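Local structure of F420-H2 Dependent Reductase A (Mycobacterium smegmatis str. MC2 155, 3H96) at residues A[64-69]-A[76-81]; A[124-129]-A[133-138]. The protein probably binds the deazaflavin coenzyme F420 and acts as an F420H2-dependent reductase, of a family from mycobacteria that catalyses aflatoxin degradation. One frame throughout, in Å; residues are numbered along the deposited sequence.

Contact 1: residues A[64-69]-A[76-81]; sequences VFASKA and AWYYNL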
# COMPACT_ATOMS: atom_id res chain seq x y z
N VAL A 64 4.31 0.03 0.20
CA VAL A 64 2.99 0.16 -0.43
C VAL A 64 3.05 1.32 -1.44
O VAL A 64 3.96 2.15 -1.38
CB VAL A 64 1.84 0.35 0.57
CG1 VAL A 64 1.70 -0.96 1.51
CG2 VAL A 64 2.16 1.47 1.51
N PHE A 65 2.07 1.37 -2.35
CA PHE A 65 2.19 2.24 -3.52
C PHE A 65 0.96 3.03 -3.52
O PHE A 65 -0.14 2.45 -3.65
CB PHE A 65 2.25 1.36 -4.82
CG PHE A 65 3.46 0.48 -4.84
CD1 PHE A 65 4.72 0.98 -5.32
CD2 PHE A 65 3.42 -0.76 -4.21
CE1 PHE A 65 5.86 0.22 -5.23
CE2 PHE A 65 4.60 -1.55 -4.13
CZ PHE A 65 5.79 -1.07 -4.64
N ALA A 66 1.09 4.35 -3.43
CA ALA A 66 -0.12 5.19 -3.41
C ALA A 66 -0.65 5.48 -4.82
O ALA A 66 -0.75 6.65 -5.24
CB ALA A 66 0.16 6.50 -2.62
N SER A 67 -0.96 4.42 -5.55
CA SER A 67 -1.19 4.47 -6.99
C SER A 67 -2.60 4.95 -7.38
O SER A 67 -2.78 5.69 -8.37
CB SER A 67 -0.95 3.05 -7.54
OG SER A 67 -1.65 2.08 -6.78
N LYS A 68 -3.59 4.57 -6.59
CA LYS A 68 -4.98 4.96 -6.86
C LYS A 68 -5.34 4.78 -8.36
O LYS A 68 -5.93 5.67 -8.99
CB LYS A 68 -5.26 6.41 -6.39
CG LYS A 68 -6.75 6.72 -6.36
CD LYS A 68 -7.08 7.76 -5.33
CE LYS A 68 -7.32 9.09 -5.91
NZ LYS A 68 -8.78 9.30 -6.09
N ALA A 69 -4.91 3.65 -8.91
CA ALA A 69 -5.15 3.27 -10.31
C ALA A 69 -4.76 4.39 -11.28
O ALA A 69 -5.41 4.57 -12.33
CB ALA A 69 -6.68 2.90 -10.50
N ALA A 76 -6.45 9.22 -0.13
CA ALA A 76 -6.52 9.77 1.18
C ALA A 76 -5.61 8.98 2.12
O ALA A 76 -4.98 9.58 2.98
CB ALA A 76 -8.00 9.79 1.76
N TRP A 77 -5.56 7.65 2.01
CA TRP A 77 -4.70 6.89 2.98
C TRP A 77 -3.20 7.33 3.03
O TRP A 77 -2.54 7.30 4.08
CB TRP A 77 -4.85 5.40 2.80
CG TRP A 77 -4.37 4.82 1.50
CD1 TRP A 77 -5.16 4.46 0.41
CD2 TRP A 77 -3.02 4.51 1.14
NE1 TRP A 77 -4.35 3.94 -0.60
CE2 TRP A 77 -3.04 3.98 -0.17
CE3 TRP A 77 -1.79 4.64 1.79
CZ2 TRP A 77 -1.91 3.54 -0.81
CZ3 TRP A 77 -0.65 4.25 1.15
CH2 TRP A 77 -0.71 3.68 -0.15
N TYR A 78 -2.69 7.81 1.90
CA TYR A 78 -1.32 8.26 1.77
C TYR A 78 -1.08 9.39 2.77
O TYR A 78 -0.16 9.29 3.59
CB TYR A 78 -1.01 8.67 0.32
CG TYR A 78 0.23 9.54 0.22
CD1 TYR A 78 1.50 9.01 0.40
CD2 TYR A 78 0.12 10.93 -0.02
CE1 TYR A 78 2.63 9.83 0.39
CE2 TYR A 78 1.27 11.76 -0.04
CZ TYR A 78 2.50 11.20 0.16
OH TYR A 78 3.62 11.97 0.12
N TYR A 79 -1.93 10.43 2.75
CA TYR A 79 -1.79 11.59 3.64
C TYR A 79 -2.04 11.15 5.06
O TYR A 79 -1.45 11.69 6.01
CB TYR A 79 -2.81 12.69 3.25
CG TYR A 79 -2.48 13.24 1.90
CD1 TYR A 79 -1.35 14.07 1.71
CD2 TYR A 79 -3.22 12.89 0.81
CE1 TYR A 79 -1.02 14.55 0.47
CE2 TYR A 79 -2.92 13.35 -0.43
CZ TYR A 79 -1.84 14.19 -0.60
OH TYR A 79 -1.50 14.61 -1.84
N ASN A 80 -3.00 10.23 5.23
CA ASN A 80 -3.31 9.75 6.60
C ASN A 80 -2.09 9.09 7.23
O ASN A 80 -1.74 9.38 8.39
CB ASN A 80 -4.44 8.74 6.51
CG ASN A 80 -5.79 9.42 6.16
OD1 ASN A 80 -5.89 10.62 6.07
ND2 ASN A 80 -6.80 8.62 5.93
N LEU A 81 -1.43 8.20 6.48
CA LEU A 81 -0.24 7.51 7.01
C LEU A 81 0.96 8.43 7.29
O LEU A 81 1.52 8.38 8.38
CB LEU A 81 0.16 6.35 6.11
CG LEU A 81 -0.81 5.15 6.02
CD1 LEU A 81 -0.15 3.99 5.20
CD2 LEU A 81 -1.06 4.68 7.45
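The benzo end of the Trp77 indole comes up against the main chain: its CZ2 lies 3.5 Å from Phe65 O, which meets the ring at its edge and in its plane, and 3.6 Å from Ala66 CA. The small residue and the local turn let the indole approach so closely, for the strand ending at Phe65 gives way here to an inverse gamma turn centred on Ala66. The turn is closed by a weak bond from Ser67 N to Phe65 O, so the carbonyl oxygen that faces the indole edge also takes part in the turn. Trp77 reaches it because CG is set between its backbone N and carbonyl carbon (chi1 65°), which carries the ring out from the flank of the helix toward 64-69.

The benzo end is held from both sides of its plane, each approach being oblique. Val64 CG2 stands on one side, 4.0 Å from Trp77 CZ3, and Ala66 on the other, its CB 3.8 Å from Trp77 CH2. That methyl works twice, since Ala66 CB also packs 3.8 Å from Tyr78 CB and fills the angle between two successive helix residues. In Tyr78, CG anti to the backbone N (chi1 162°) sets CG and CD1 beside the Ala66 methyl, and the hydroxyl is hydrogen-bonded to Glu102. The contact is thus apolar, apart from the backbone carbonyl at the indole edge.

Helix 76-84, which follows strand 61-65, packs on the antiparallel sheet, consistent with the split-barrel fold of PNPOX-like proteins of the FMN-binding clan. Val64 touches Leu138 and Leu140 of the neighbouring strand 137-142. Trp77 extends to Thr48 and Met50 of strand 45-51, and Leu81 to Val35 and His37 of strand 32-38.

Contact 2: residues A[124-129]-A[133-138]; sequences DYEKKT and RTIPVL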
# COMPACT_ATOMS: atom_id res chain seq x y z
N ASP A 124 1.56 1.28 -16.30
CA ASP A 124 0.51 2.10 -16.91
C ASP A 124 0.11 3.22 -15.95
O ASP A 124 -0.09 4.36 -16.37
CB ASP A 124 -0.69 1.23 -17.33
CG ASP A 124 -1.81 2.05 -18.04
OD1 ASP A 124 -1.57 2.58 -19.15
OD2 ASP A 124 -2.92 2.21 -17.46
N TYR A 125 0.03 2.94 -14.63
CA TYR A 125 -0.38 4.03 -13.71
C TYR A 125 0.60 5.17 -13.82
O TYR A 125 0.22 6.34 -13.77
CB TYR A 125 -0.46 3.59 -12.25
CG TYR A 125 -1.38 2.41 -12.02
CD1 TYR A 125 -2.51 2.18 -12.82
CD2 TYR A 125 -1.13 1.56 -10.96
CE1 TYR A 125 -3.35 1.08 -12.57
CE2 TYR A 125 -1.92 0.51 -10.72
CZ TYR A 125 -3.03 0.27 -11.49
OH TYR A 125 -3.78 -0.84 -11.18
N GLU A 126 1.88 4.83 -13.94
CA GLU A 126 2.85 5.87 -13.97
C GLU A 126 2.77 6.66 -15.30
O GLU A 126 3.02 7.87 -15.31
CB GLU A 126 4.23 5.29 -13.76
CG GLU A 126 4.89 6.05 -12.72
CD GLU A 126 6.17 5.46 -12.20
OE1 GLU A 126 6.81 4.64 -12.91
OE2 GLU A 126 6.49 5.85 -11.06
N LYS A 127 2.42 5.98 -16.41
CA LYS A 127 2.24 6.73 -17.66
C LYS A 127 1.04 7.67 -17.57
O LYS A 127 1.13 8.80 -18.00
CB LYS A 127 2.17 5.82 -18.91
CG LYS A 127 3.48 5.01 -19.11
CD LYS A 127 3.73 4.56 -20.55
CE LYS A 127 5.22 4.77 -20.92
NZ LYS A 127 5.37 5.55 -22.21
N LYS A 128 -0.08 7.20 -17.02
CA LYS A 128 -1.26 8.06 -16.67
C LYS A 128 -0.99 9.29 -15.78
O LYS A 128 -1.68 10.28 -15.87
CB LYS A 128 -2.35 7.20 -15.97
CG LYS A 128 -3.07 6.21 -16.91
CD LYS A 128 -4.26 5.51 -16.21
CE LYS A 128 -5.49 6.48 -16.04
NZ LYS A 128 -6.77 5.69 -15.79
N THR A 129 -0.03 9.19 -14.87
CA THR A 129 0.24 10.30 -13.98
C THR A 129 1.45 11.12 -14.36
O THR A 129 1.81 12.03 -13.64
CB THR A 129 0.38 9.82 -12.52
OG1 THR A 129 1.47 8.92 -12.46
CG2 THR A 129 -0.88 9.09 -12.09
N ARG A 133 1.57 13.76 -11.19
CA ARG A 133 2.11 13.46 -9.92
C ARG A 133 3.06 12.25 -10.01
O ARG A 133 2.95 11.44 -10.95
CB ARG A 133 1.00 13.22 -8.87
CG ARG A 133 0.28 11.95 -9.00
CD ARG A 133 -0.83 11.69 -7.91
NE ARG A 133 -1.60 10.60 -8.48
CZ ARG A 133 -1.59 9.31 -8.06
NH1 ARG A 133 -0.92 8.93 -7.00
NH2 ARG A 133 -2.30 8.40 -8.72
N THR A 134 4.02 12.19 -9.07
CA THR A 134 4.86 11.00 -8.89
C THR A 134 4.16 10.15 -7.84
O THR A 134 3.79 10.67 -6.77
CB THR A 134 6.21 11.42 -8.34
OG1 THR A 134 6.88 12.11 -9.39
CG2 THR A 134 7.12 10.17 -7.92
N ILE A 135 3.94 8.87 -8.17
CA ILE A 135 3.18 7.90 -7.31
C ILE A 135 4.04 7.64 -6.08
O ILE A 135 5.19 7.16 -6.21
CB ILE A 135 2.79 6.63 -8.13
CG1 ILE A 135 1.69 7.07 -9.12
CG2 ILE A 135 2.16 5.52 -7.28
CD1 ILE A 135 1.37 5.99 -10.19
N PRO A 136 3.49 7.99 -4.90
CA PRO A 136 4.32 7.80 -3.72
C PRO A 136 4.55 6.34 -3.37
O PRO A 136 3.66 5.45 -3.55
CB PRO A 136 3.55 8.52 -2.60
CG PRO A 136 2.65 9.58 -3.35
CD PRO A 136 2.34 8.91 -4.68
N VAL A 137 5.75 6.05 -2.89
CA VAL A 137 5.98 4.74 -2.26
C VAL A 137 6.24 4.94 -0.77
O VAL A 137 7.10 5.75 -0.40
CB VAL A 137 7.17 4.03 -2.97
CG1 VAL A 137 7.59 2.69 -2.29
CG2 VAL A 137 6.78 3.75 -4.39
N LEU A 138 5.54 4.20 0.09
CA LEU A 138 5.80 4.26 1.51
C LEU A 138 6.39 2.91 2.01
O LEU A 138 5.97 1.85 1.54
CB LEU A 138 4.49 4.51 2.28
CG LEU A 138 3.69 5.77 1.95
CD1 LEU A 138 2.50 5.81 2.90
CD2 LEU A 138 4.52 7.02 2.21
O HOH W 1 4.07 9.66 -12.75
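Thr129 meets Arg133 and Ile135 with every part of a short side chain. Its CB lies 3.4 Å from Arg133 O. From there the branches divide, OG1 being held between the backbone N and carbonyl carbon (chi1 61°), which turns it back toward the helix and places it 3.7 Å from Ile135 CD1; the Thr129 and Ile135 side chains cross at about a right angle. The other branch, CG2, comes to 3.7 Å from Arg133 NH2, approaching the guanidinium obliquely.

The hydroxyl also holds a water, with Thr129 OG1 2.7 Å from the water oxygen. This water donates to Glu126 O and to Arg133 O, so it ties a carbonyl in the last turn of the helix to the chain that returns. Thr129 O and Arg133 O, both acceptors, stand close together without bonding, and the water donates a hydrogen bond to Arg133 O.

The example illustrates how a helix hands over to a strand: helix 121-128 ends, Thr129 is the first residue to leave helical geometry, and a tight connection leads to strand 137-142 of the sheet. The main chain closes it with one bond, Arg133 N to Thr129 O at 3.0 Å, with an N-H...O angle of 157° and the donor in the carbonyl plane.

The buried Ile135 sets CD1 against the helix, 3.7 Å from Tyr125 CB, and the Ile135 side chain also touches Tyr112 of helix 105-118. Glu126 forms a salt bridge with Arg108 of that same helix. The guanidinium of Arg133, whose chain is extended from CG to NE, donates through NH2 to Ala71 O and Ser67 O and through NH1 to Ala66 O and Asn74 OD1.

In the fold
The two contacts follow in series along the chain, 64-69 with 76-81 closing before 124-129 with 133-138 opens, yet their centres are about 11 Å apart. Strands 61-65 and 137-142, neighbours in the antiparallel sheet, bring them together: Ala66 N lies 2.8 Å from Pro136 O, probably a hydrogen bond, and the ring of Tyr78 packs on Pro136. Contact 1 lies nearer the centre of the chain, about 7 Å from it against about 13 Å. Arg133 reaches from contact 2 into the loop after strand 61-65. The later helix-to-strand connection thereby fastens the earlier strand-to-helix loop, within a fold of the FMN-binding clan.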